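Local coordinates for protein argonaute (Methanocaldococcus jannaschii, PDB 5G5S), which cuts single-stranded target DNA with short single-stranded DNA guides and may defend the archaeal cell against invading genetic elements, at residues Y499-L505 with K565-R571; L662-M668 with Y679-P685. All blocks are in the same frame, centred on the assembly; numbering follows the deposited sequence.

Interaction 1 of 2, residues Y499-L505 with K565-R571; sequences YDYIMGL and KNILFLR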
ATOM      1  N   TYR A 499      -9.120  14.319  16.654  1.00 65.10           N
ATOM      2  CA  TYR A 499      -7.703  13.946  16.706  1.00 62.50           C
ATOM      3  C   TYR A 499      -6.706  15.054  16.547  1.00 67.06           C
ATOM      4  O   TYR A 499      -6.749  15.806  15.575  1.00 68.37           O
ATOM      5  CB  TYR A 499      -7.384  12.801  15.724  1.00 60.33           C
ATOM      6  CG  TYR A 499      -8.331  11.633  15.867  1.00 58.22           C
ATOM      7  CD1 TYR A 499      -8.279  10.804  16.984  1.00 58.49           C
ATOM      8  CD2 TYR A 499      -9.327  11.396  14.921  1.00 58.18           C
ATOM      9  CE1 TYR A 499      -9.187   9.762  17.153  1.00 58.84           C
ATOM     10  CE2 TYR A 499     -10.225  10.340  15.067  1.00 58.59           C
ATOM     11  CZ  TYR A 499     -10.135   9.511  16.177  1.00 66.41           C
ATOM     12  OH  TYR A 499     -11.010   8.470  16.345  1.00 67.89           O
ATOM     13  N   ASP A 500      -5.775  15.131  17.495  1.00 63.74           N
ATOM     14  CA  ASP A 500      -4.657  16.066  17.439  1.00 64.40           C
ATOM     15  C   ASP A 500      -3.728  15.602  16.304  1.00 65.91           C
ATOM     16  O   ASP A 500      -3.237  16.424  15.540  1.00 65.58           O
ATOM     17  CB  ASP A 500      -3.906  16.085  18.779  1.00 66.84           C
ATOM     18  CG  ASP A 500      -4.719  16.678  19.911  1.00 76.82           C
ATOM     19  OD1 ASP A 500      -4.772  17.917  20.012  1.00 83.17           O
ATOM     20  OD2 ASP A 500      -5.303  15.903  20.692  1.00 75.52           O
ATOM     21  N   TYR A 501      -3.538  14.270  16.188  1.00 60.61           N
ATOM     22  CA  TYR A 501      -2.731  13.609  15.168  1.00 58.16           C
ATOM     23  C   TYR A 501      -3.409  12.388  14.617  1.00 58.46           C
ATOM     24  O   TYR A 501      -4.066  11.644  15.344  1.00 57.61           O
ATOM     25  CB  TYR A 501      -1.358  13.166  15.719  1.00 58.97           C
ATOM     26  CG  TYR A 501      -0.514  14.281  16.286  1.00 64.33           C
ATOM     27  CD1 TYR A 501      -0.213  15.415  15.525  1.00 68.61           C
ATOM     28  CD2 TYR A 501       0.041  14.183  17.561  1.00 65.50           C
ATOM     29  CE1 TYR A 501       0.569  16.447  16.045  1.00 72.90           C
ATOM     30  CE2 TYR A 501       0.844  15.197  18.080  1.00 68.25           C
ATOM     31  CZ  TYR A 501       1.098  16.332  17.321  1.00 82.29           C
ATOM     32  OH  TYR A 501       1.883  17.341  17.825  1.00 92.09           O
ATOM     33  N   ILE A 502      -3.236  12.188  13.318  1.00 54.47           N
ATOM     34  CA  ILE A 502      -3.631  11.009  12.572  1.00 52.77           C
ATOM     35  C   ILE A 502      -2.294  10.551  12.015  1.00 55.66           C
ATOM     36  O   ILE A 502      -1.604  11.328  11.336  1.00 54.36           O
ATOM     37  CB  ILE A 502      -4.713  11.252  11.506  1.00 56.39           C
ATOM     38  CG1 ILE A 502      -6.065  11.580  12.198  1.00 57.23           C
ATOM     39  CG2 ILE A 502      -4.817  10.006  10.576  1.00 55.10           C
ATOM     40  CD1 ILE A 502      -7.095  12.294  11.312  1.00 65.15           C
ATOM     41  N   MET A 503      -1.866   9.346  12.437  1.00 51.09           N
ATOM     42  CA  MET A 503      -0.554   8.846  12.093  1.00 50.31           C
ATOM     43  C   MET A 503      -0.626   7.563  11.272  1.00 53.89           C
ATOM     44  O   MET A 503      -1.177   6.563  11.718  1.00 53.57           O
ATOM     45  CB  MET A 503       0.292   8.681  13.367  1.00 52.33           C
ATOM     46  CG  MET A 503       0.653   9.990  14.043  1.00 56.50           C
ATOM     47  SD  MET A 503       1.718   9.711  15.477  1.00 62.33           S
ATOM     48  CE  MET A 503       1.980  11.383  16.061  1.00 59.92           C
ATOM     49  N   GLY A 504      -0.104   7.640  10.058  1.00 50.32           N
ATOM     50  CA  GLY A 504      -0.014   6.522   9.138  1.00 50.68           C
ATOM     51  C   GLY A 504       1.269   5.783   9.422  1.00 56.78           C
ATOM     52  O   GLY A 504       2.332   6.391   9.491  1.00 55.56           O
ATOM     53  N   LEU A 505       1.173   4.486   9.637  1.00 57.50           N
ATOM     54  CA  LEU A 505       2.337   3.707  10.003  1.00 60.21           C
ATOM     55  C   LEU A 505       2.515   2.515   9.103  1.00 67.42           C
ATOM     56  O   LEU A 505       1.551   1.836   8.787  1.00 68.32           O
ATOM     57  CB  LEU A 505       2.205   3.284  11.500  1.00 60.63           C
ATOM     58  CG  LEU A 505       3.286   2.385  12.114  1.00 65.76           C
ATOM     59  CD1 LEU A 505       4.650   3.055  12.108  1.00 65.93           C
ATOM     60  CD2 LEU A 505       2.915   1.995  13.517  1.00 69.10           C
ATOM     61  N   LYS A 565      -2.994  14.206  24.418  1.00 62.55           N
ATOM     62  CA  LYS A 565      -3.383  14.208  23.025  1.00 60.85           C
ATOM     63  C   LYS A 565      -4.391  13.117  22.715  1.00 64.68           C
ATOM     64  O   LYS A 565      -4.532  12.156  23.468  1.00 63.28           O
ATOM     65  CB  LYS A 565      -2.132  14.001  22.141  1.00 61.65           C
ATOM     66  CG  LYS A 565      -1.051  15.093  22.228  1.00 66.06           C
ATOM     67  CD  LYS A 565      -1.468  16.442  21.626  1.00 74.00           C
ATOM     68  CE  LYS A 565      -0.452  17.532  21.867  1.00 82.68           C
ATOM     69  NZ  LYS A 565       0.752  17.367  21.012  1.00 87.52           N
ATOM     70  N   ASN A 566      -5.094  13.282  21.583  1.00 61.43           N
ATOM     71  CA  ASN A 566      -6.016  12.314  21.008  1.00 59.29           C
ATOM     72  C   ASN A 566      -5.382  11.964  19.675  1.00 61.95           C
ATOM     73  O   ASN A 566      -5.307  12.812  18.792  1.00 61.87           O
ATOM     74  CB  ASN A 566      -7.438  12.880  20.845  1.00 57.11           C
ATOM     75  CG  ASN A 566      -8.441  11.793  20.546  1.00 66.93           C
ATOM     76  OD1 ASN A 566      -8.090  10.642  20.259  1.00 60.52           O
ATOM     77  ND2 ASN A 566      -9.708  12.113  20.634  1.00 65.34           N
ATOM     78  N   ILE A 567      -4.811  10.749  19.586  1.00 58.10           N
ATOM     79  CA  ILE A 567      -4.040  10.254  18.439  1.00 55.83           C
ATOM     80  C   ILE A 567      -4.668   9.011  17.865  1.00 58.97           C
ATOM     81  O   ILE A 567      -4.976   8.073  18.599  1.00 59.72           O
ATOM     82  CB  ILE A 567      -2.538  10.003  18.829  1.00 58.64           C
ATOM     83  CG1 ILE A 567      -1.878  11.278  19.409  1.00 60.65           C
ATOM     84  CG2 ILE A 567      -1.712   9.474  17.654  1.00 56.58           C
ATOM     85  CD1 ILE A 567      -0.772  10.993  20.370  1.00 67.78           C
ATOM     86  N   LEU A 568      -4.819   8.994  16.533  1.00 54.23           N
ATOM     87  CA  LEU A 568      -5.353   7.861  15.796  1.00 52.11           C
ATOM     88  C   LEU A 568      -4.236   7.294  14.920  1.00 53.75           C
ATOM     89  O   LEU A 568      -3.663   8.035  14.127  1.00 52.04           O
ATOM     90  CB  LEU A 568      -6.581   8.283  14.945  1.00 51.30           C
ATOM     91  CG  LEU A 568      -7.137   7.240  13.943  1.00 53.99           C
ATOM     92  CD1 LEU A 568      -7.756   6.052  14.653  1.00 53.67           C
ATOM     93  CD2 LEU A 568      -8.117   7.860  12.957  1.00 53.32           C
ATOM     94  N   PHE A 569      -3.910   5.995  15.091  1.00 50.87           N
ATOM     95  CA  PHE A 569      -2.909   5.295  14.276  1.00 50.44           C
ATOM     96  C   PHE A 569      -3.578   4.437  13.213  1.00 54.08           C
ATOM     97  O   PHE A 569      -4.541   3.717  13.483  1.00 52.92           O
ATOM     98  CB  PHE A 569      -1.958   4.422  15.102  1.00 52.38           C
ATOM     99  CG  PHE A 569      -0.929   5.193  15.888  1.00 53.70           C
ATOM    100  CD1 PHE A 569      -1.186   5.595  17.197  1.00 55.57           C
ATOM    101  CD2 PHE A 569       0.324   5.464  15.346  1.00 54.23           C
ATOM    102  CE1 PHE A 569      -0.220   6.279  17.932  1.00 56.78           C
ATOM    103  CE2 PHE A 569       1.285   6.157  16.081  1.00 56.29           C
ATOM    104  CZ  PHE A 569       1.001   6.580  17.359  1.00 54.66           C
ATOM    105  N   LEU A 570      -3.044   4.520  12.006  1.00 51.01           N
ATOM    106  CA  LEU A 570      -3.511   3.782  10.847  1.00 51.65           C
ATOM    107  C   LEU A 570      -2.402   2.813  10.456  1.00 58.29           C
ATOM    108  O   LEU A 570      -1.252   3.224  10.232  1.00 56.51           O
ATOM    109  CB  LEU A 570      -3.769   4.782   9.708  1.00 52.12           C
ATOM    110  CG  LEU A 570      -5.139   5.448   9.521  1.00 56.41           C
ATOM    111  CD1 LEU A 570      -5.888   5.693  10.801  1.00 54.95           C
ATOM    112  CD2 LEU A 570      -5.019   6.697   8.697  1.00 62.10           C
ATOM    113  N   ARG A 571      -2.728   1.514  10.434  1.00 58.02           N
ATOM    114  CA  ARG A 571      -1.759   0.497  10.041  1.00 58.79           C
ATOM    115  C   ARG A 571      -2.378  -0.630   9.215  1.00 63.11           C
ATOM    116  O   ARG A 571      -3.573  -0.895   9.319  1.00 61.67           O
ATOM    117  CB  ARG A 571      -0.901  -0.014  11.229  1.00 59.34           C
ATOM    118  CG  ARG A 571      -1.666  -0.470  12.469  1.00 73.49           C
ATOM    119  CD  ARG A 571      -0.728  -0.854  13.613  1.00 86.66           C
ATOM    120  NE  ARG A 571      -0.301  -2.254  13.537  1.00105.81           N
ATOM    121  CZ  ARG A 571       0.603  -2.821  14.335  1.00127.71           C
ATOM    122  NH1 ARG A 571       1.206  -2.112  15.281  1.00109.65           N
ATOM    123  NH2 ARG A 571       0.921  -4.100  14.182  1.00125.96           N
TER
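Tyr501 to Gly504 pair in parallel with Ile567 to Leu570, joining two central strands of the RNase H-like PIWI fold. Strand 501-506 also pairs with 517-525, and 566-571 with 593-600, which places this ladder inside the mixed sheet. Its rungs alternate between the strands: Leu568 N gives to Tyr501 O, Met503 N to Leu568 O at 2.8 Å and 170°, Leu570 N to Met503 O, and Leu505 N to Leu570 O. On one face Met503 and Phe569 run side by side, pointing the same way. The methionine chain is extended beyond CG (chi2 -177°), which brings SD beside the ring, 3.6 Å from Phe569 CE2, in an oblique Met-aromatic contact; helix 547-556 covers this face. Tyr501 and Ile567 continue the row, with CG1 of the isoleucine at the edge of the tyrosine ring. The other face carries Ile502, Leu568 and Leu570, and helix 656-666 packs on the first two. Here Leu568 CB lies over the centre of the Tyr499 ring, 3.7 Å from its centroid, a CH-pi contact, while Tyr499 OH is bound by Glu595. Asn566 OD1 sits at the edge of the same ring, its amide turned 71° from the ring plane and bonded to Asn593. Where the strands begin, Asp500 and Asn566 bind each other twice: Asp500 N meets Asn566 O at 2.7 Å in the carbonyl plane, and Asn566 N returns a bond of 2.8 Å to the anti side of Asp500 OD2.

Interaction 2 of 2, residues L662-M668 with Y679-P685; sequences LYDLTKM and YLRIPAP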
ATOM      1  N   LEU A 662     -11.884   8.621   7.143  1.00 54.19           N
ATOM      2  CA  LEU A 662     -10.961   7.867   6.294  1.00 52.58           C
ATOM      3  C   LEU A 662     -11.109   8.265   4.851  1.00 58.82           C
ATOM      4  O   LEU A 662     -10.094   8.460   4.174  1.00 58.30           O
ATOM      5  CB  LEU A 662     -11.122   6.354   6.514  1.00 51.29           C
ATOM      6  CG  LEU A 662     -10.786   5.854   7.939  1.00 55.40           C
ATOM      7  CD1 LEU A 662     -11.044   4.370   8.071  1.00 55.49           C
ATOM      8  CD2 LEU A 662      -9.368   6.218   8.359  1.00 54.69           C
ATOM      9  N   TYR A 663     -12.382   8.466   4.393  1.00 56.56           N
ATOM     10  CA  TYR A 663     -12.695   8.965   3.056  1.00 56.48           C
ATOM     11  C   TYR A 663     -12.114  10.350   2.850  1.00 58.30           C
ATOM     12  O   TYR A 663     -11.569  10.615   1.781  1.00 58.77           O
ATOM     13  CB  TYR A 663     -14.218   9.003   2.787  1.00 59.08           C
ATOM     14  CG  TYR A 663     -14.536   9.557   1.413  1.00 62.39           C
ATOM     15  CD1 TYR A 663     -14.232   8.835   0.262  1.00 64.40           C
ATOM     16  CD2 TYR A 663     -15.037  10.848   1.258  1.00 65.49           C
ATOM     17  CE1 TYR A 663     -14.477   9.360  -1.011  1.00 68.08           C
ATOM     18  CE2 TYR A 663     -15.297  11.379  -0.007  1.00 68.27           C
ATOM     19  CZ  TYR A 663     -15.012  10.633  -1.140  1.00 75.97           C
ATOM     20  OH  TYR A 663     -15.267  11.145  -2.393  1.00 79.56           O
ATOM     21  N   ASP A 664     -12.264  11.242   3.845  1.00 55.35           N
ATOM     22  CA  ASP A 664     -11.753  12.615   3.762  1.00 58.08           C
ATOM     23  C   ASP A 664     -10.241  12.612   3.588  1.00 61.70           C
ATOM     24  O   ASP A 664      -9.717  13.478   2.900  1.00 62.25           O
ATOM     25  CB  ASP A 664     -12.103  13.426   5.030  1.00 61.16           C
ATOM     26  CG  ASP A 664     -13.574  13.727   5.274  1.00 72.15           C
ATOM     27  OD1 ASP A 664     -14.389  13.526   4.342  1.00 70.60           O
ATOM     28  OD2 ASP A 664     -13.918  14.115   6.420  1.00 83.49           O
ATOM     29  N   LEU A 665      -9.552  11.643   4.227  1.00 57.40           N
ATOM     30  CA  LEU A 665      -8.098  11.496   4.164  1.00 57.01           C
ATOM     31  C   LEU A 665      -7.593  10.973   2.825  1.00 59.58           C
ATOM     32  O   LEU A 665      -6.451  11.244   2.487  1.00 59.89           O
ATOM     33  CB  LEU A 665      -7.551  10.683   5.346  1.00 55.96           C
ATOM     34  CG  LEU A 665      -7.671  11.336   6.730  1.00 60.71           C
ATOM     35  CD1 LEU A 665      -7.488  10.303   7.837  1.00 58.72           C
ATOM     36  CD2 LEU A 665      -6.678  12.479   6.900  1.00 62.95           C
ATOM     37  N   THR A 666      -8.442  10.284   2.030  1.00 55.38           N
ATOM     38  CA  THR A 666      -8.088   9.826   0.661  1.00 55.02           C
ATOM     39  C   THR A 666      -8.068  11.052  -0.305  1.00 60.89           C
ATOM     40  O   THR A 666      -7.506  10.997  -1.406  1.00 61.76           O
ATOM     41  CB  THR A 666      -9.086   8.741   0.146  1.00 54.82           C
ATOM     42  OG1 THR A 666     -10.353   9.340  -0.188  1.00 55.15           O
ATOM     43  CG2 THR A 666      -9.269   7.566   1.119  1.00 43.09           C
ATOM     44  N   LYS A 667      -8.724  12.143   0.118  1.00 58.26           N
ATOM     45  CA  LYS A 667      -8.831  13.395  -0.618  1.00 60.54           C
ATOM     46  C   LYS A 667      -7.621  14.322  -0.361  1.00 65.13           C
ATOM     47  O   LYS A 667      -7.429  15.268  -1.103  1.00 65.56           O
ATOM     48  CB  LYS A 667     -10.148  14.084  -0.231  1.00 64.70           C
ATOM     49  CG  LYS A 667     -10.814  14.860  -1.336  1.00 80.07           C
ATOM     50  CD  LYS A 667     -12.040  15.587  -0.796  1.00 92.12           C
ATOM     51  CE  LYS A 667     -12.874  16.229  -1.880  1.00 97.13           C
ATOM     52  NZ  LYS A 667     -13.809  15.251  -2.493  1.00106.63           N
ATOM     53  N   MET A 668      -6.821  14.069   0.690  1.00 63.53           N
ATOM     54  CA  MET A 668      -5.620  14.869   0.997  1.00 64.90           C
ATOM     55  C   MET A 668      -4.424  14.369   0.169  1.00 71.65           C
ATOM     56  O   MET A 668      -3.358  14.053   0.676  1.00 71.74           O
ATOM     57  CB  MET A 668      -5.344  14.912   2.517  1.00 65.63           C
ATOM     58  CG  MET A 668      -6.433  15.636   3.322  1.00 68.86           C
ATOM     59  SD  MET A 668      -6.937  17.283   2.693  1.00 74.46           S
ATOM     60  CE  MET A 668      -5.437  18.209   2.930  1.00 71.03           C
ATOM     61  N   TYR A 679      -8.637  11.128  -6.170  1.00 87.81           N
ATOM     62  CA  TYR A 679      -8.516  10.681  -4.778  1.00 85.11           C
ATOM     63  C   TYR A 679      -7.831   9.323  -4.640  1.00 79.08           C
ATOM     64  O   TYR A 679      -7.805   8.548  -5.600  1.00 80.51           O
ATOM     65  CB  TYR A 679      -9.873  10.766  -4.029  1.00 89.37           C
ATOM     66  CG  TYR A 679     -10.735  11.953  -4.431  1.00 96.09           C
ATOM     67  CD1 TYR A 679     -10.191  13.231  -4.549  1.00 98.71           C
ATOM     68  CD2 TYR A 679     -12.096  11.799  -4.678  1.00 99.72           C
ATOM     69  CE1 TYR A 679     -10.967  14.314  -4.971  1.00102.45           C
ATOM     70  CE2 TYR A 679     -12.886  12.879  -5.083  1.00102.71           C
ATOM     71  CZ  TYR A 679     -12.316  14.136  -5.228  1.00111.17           C
ATOM     72  OH  TYR A 679     -13.084  15.213  -5.616  1.00115.53           O
ATOM     73  N   LEU A 680      -7.221   9.061  -3.467  1.00 65.47           N
ATOM     74  CA  LEU A 680      -6.484   7.815  -3.221  1.00 60.10           C
ATOM     75  C   LEU A 680      -7.397   6.655  -2.865  1.00 61.46           C
ATOM     76  O   LEU A 680      -8.527   6.879  -2.456  1.00 61.19           O
ATOM     77  CB  LEU A 680      -5.423   8.019  -2.124  1.00 57.84           C
ATOM     78  CG  LEU A 680      -4.370   9.102  -2.379  1.00 59.25           C
ATOM     79  CD1 LEU A 680      -3.781   9.605  -1.090  1.00 57.76           C
ATOM     80  CD2 LEU A 680      -3.308   8.630  -3.351  1.00 58.29           C
ATOM     81  N   ARG A 681      -6.912   5.418  -3.021  1.00 56.97           N
ATOM     82  CA  ARG A 681      -7.645   4.222  -2.639  1.00 57.68           C
ATOM     83  C   ARG A 681      -7.596   4.101  -1.094  1.00 60.61           C
ATOM     84  O   ARG A 681      -8.591   3.742  -0.444  1.00 59.42           O
ATOM     85  CB  ARG A 681      -7.018   2.964  -3.282  1.00 59.72           C
ATOM     86  CG  ARG A 681      -7.840   1.699  -2.998  1.00 63.54           C
ATOM     87  CD  ARG A 681      -7.370   0.470  -3.728  1.00 60.90           C
ATOM     88  NE  ARG A 681      -8.045  -0.706  -3.177  1.00 66.23           N
ATOM     89  CZ  ARG A 681      -7.430  -1.788  -2.708  1.00 76.02           C
ATOM     90  NH1 ARG A 681      -6.105  -1.884  -2.758  1.00 66.24           N
ATOM     91  NH2 ARG A 681      -8.135  -2.801  -2.223  1.00 55.92           N
ATOM     92  N   ILE A 682      -6.418   4.392  -0.521  1.00 54.59           N
ATOM     93  CA  ILE A 682      -6.215   4.306   0.917  1.00 54.06           C
ATOM     94  C   ILE A 682      -5.888   5.674   1.518  1.00 56.42           C
ATOM     95  O   ILE A 682      -5.278   6.475   0.821  1.00 55.93           O
ATOM     96  CB  ILE A 682      -5.258   3.146   1.352  1.00 57.60           C
ATOM     97  CG1 ILE A 682      -3.807   3.387   0.944  1.00 57.78           C
ATOM     98  CG2 ILE A 682      -5.778   1.740   0.940  1.00 57.92           C
ATOM     99  CD1 ILE A 682      -2.852   2.735   1.892  1.00 65.22           C
ATOM    100  N   PRO A 683      -6.314   5.987   2.778  1.00 53.07           N
ATOM    101  CA  PRO A 683      -6.019   7.316   3.361  1.00 52.90           C
ATOM    102  C   PRO A 683      -4.573   7.795   3.198  1.00 57.22           C
ATOM    103  O   PRO A 683      -3.661   7.011   3.370  1.00 58.29           O
ATOM    104  CB  PRO A 683      -6.392   7.132   4.837  1.00 54.53           C
ATOM    105  CG  PRO A 683      -7.435   6.094   4.829  1.00 58.10           C
ATOM    106  CD  PRO A 683      -7.078   5.148   3.731  1.00 53.62           C
ATOM    107  N   ALA A 684      -4.369   9.084   2.873  1.00 54.87           N
ATOM    108  CA  ALA A 684      -3.037   9.679   2.667  1.00 53.62           C
ATOM    109  C   ALA A 684      -1.953   9.402   3.755  1.00 56.04           C
ATOM    110  O   ALA A 684      -0.840   9.055   3.359  1.00 54.73           O
ATOM    111  CB  ALA A 684      -3.144  11.162   2.333  1.00 54.34           C
ATOM    112  N   PRO A 685      -2.228   9.442   5.094  1.00 52.86           N
ATOM    113  CA  PRO A 685      -1.155   9.132   6.067  1.00 52.62           C
ATOM    114  C   PRO A 685      -0.490   7.760   5.876  1.00 57.81           C
ATOM    115  O   PRO A 685       0.748   7.683   5.823  1.00 55.43           O
ATOM    116  CB  PRO A 685      -1.856   9.262   7.425  1.00 54.22           C
ATOM    117  CG  PRO A 685      -3.025  10.156   7.159  1.00 58.38           C
ATOM    118  CD  PRO A 685      -3.476   9.826   5.790  1.00 53.62           C
TER
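Thr666 and Pro683 bring the C-terminal part of helix 656-666 against the start of helix 684-697, their CA atoms 4.2 Å apart. The tight part lies here. Leu665 CB rests on Pro683 CB at 3.8 Å, and Pro683 CG reaches Leu662 O and the CD2 branch of Leu662. Two backbone bonds tie the segments together. Leu680 N points almost straight at Thr666 O (2.8 Å, 176°), whereas Ala684 N reaches Leu665 O at 3.0 Å from above the carbonyl plane. Ala684 CB touches two carbonyl oxygens, 3.3 Å from both Leu665 O and Met668 O. With chi1 at 73°, Thr666 OG1 lies between its own backbone N and carbonyl carbon and turns back to bond Tyr663 O at 2.6 Å; the same rotation sets CG2 against Pro683 N. Phe624 of strand 621-625 also packs against Thr666.

A second close patch lies at the partly exposed side, around Tyr679. Lys667 runs alongside this ring, its CG over one face at 4.0 Å from the ring centroid, and its NZ is hydrogen-bonded to Asn311. Tyr663 OH approaches obliquely, 4.0 Å from Tyr679 CD2. The loose side is at Arg681 and Ile682, whose CB atoms point away; the Arg681 guanidinium binds backbone oxygens of Lys601, Asn634 and Pro635. Pro683 holds the N-cap position of helix 684-697, and the loop before it folds back on helix 656-666, joining two consecutive helices of the RNase H-like PIWI domain, with Leu680 close to the guide-contacting Ser671.

Interactions 1 and 2 follow one another along the chain within the PIWI domain, their centres 14 Å apart, and they share a largely apolar interface. Ile502 CG2 meets Leu665 CD1 at 3.8 Å and Pro685 CG at 3.9 Å, and Pro685 CB lies 3.6 Å from Gly504 N, so the helical connection of 662-668 with 679-685 covers one face of the strand pair. Leu570 CD2 completes the seam at 4.1 Å from Pro683 CB. Both contacts border the probable catalytic centre, inferred from relatives: strand 501-506 ends in Asp506 and strand 566-571 runs into Asp572, while the Ile682 side chain approaches that of Asp572 to about 6 Å.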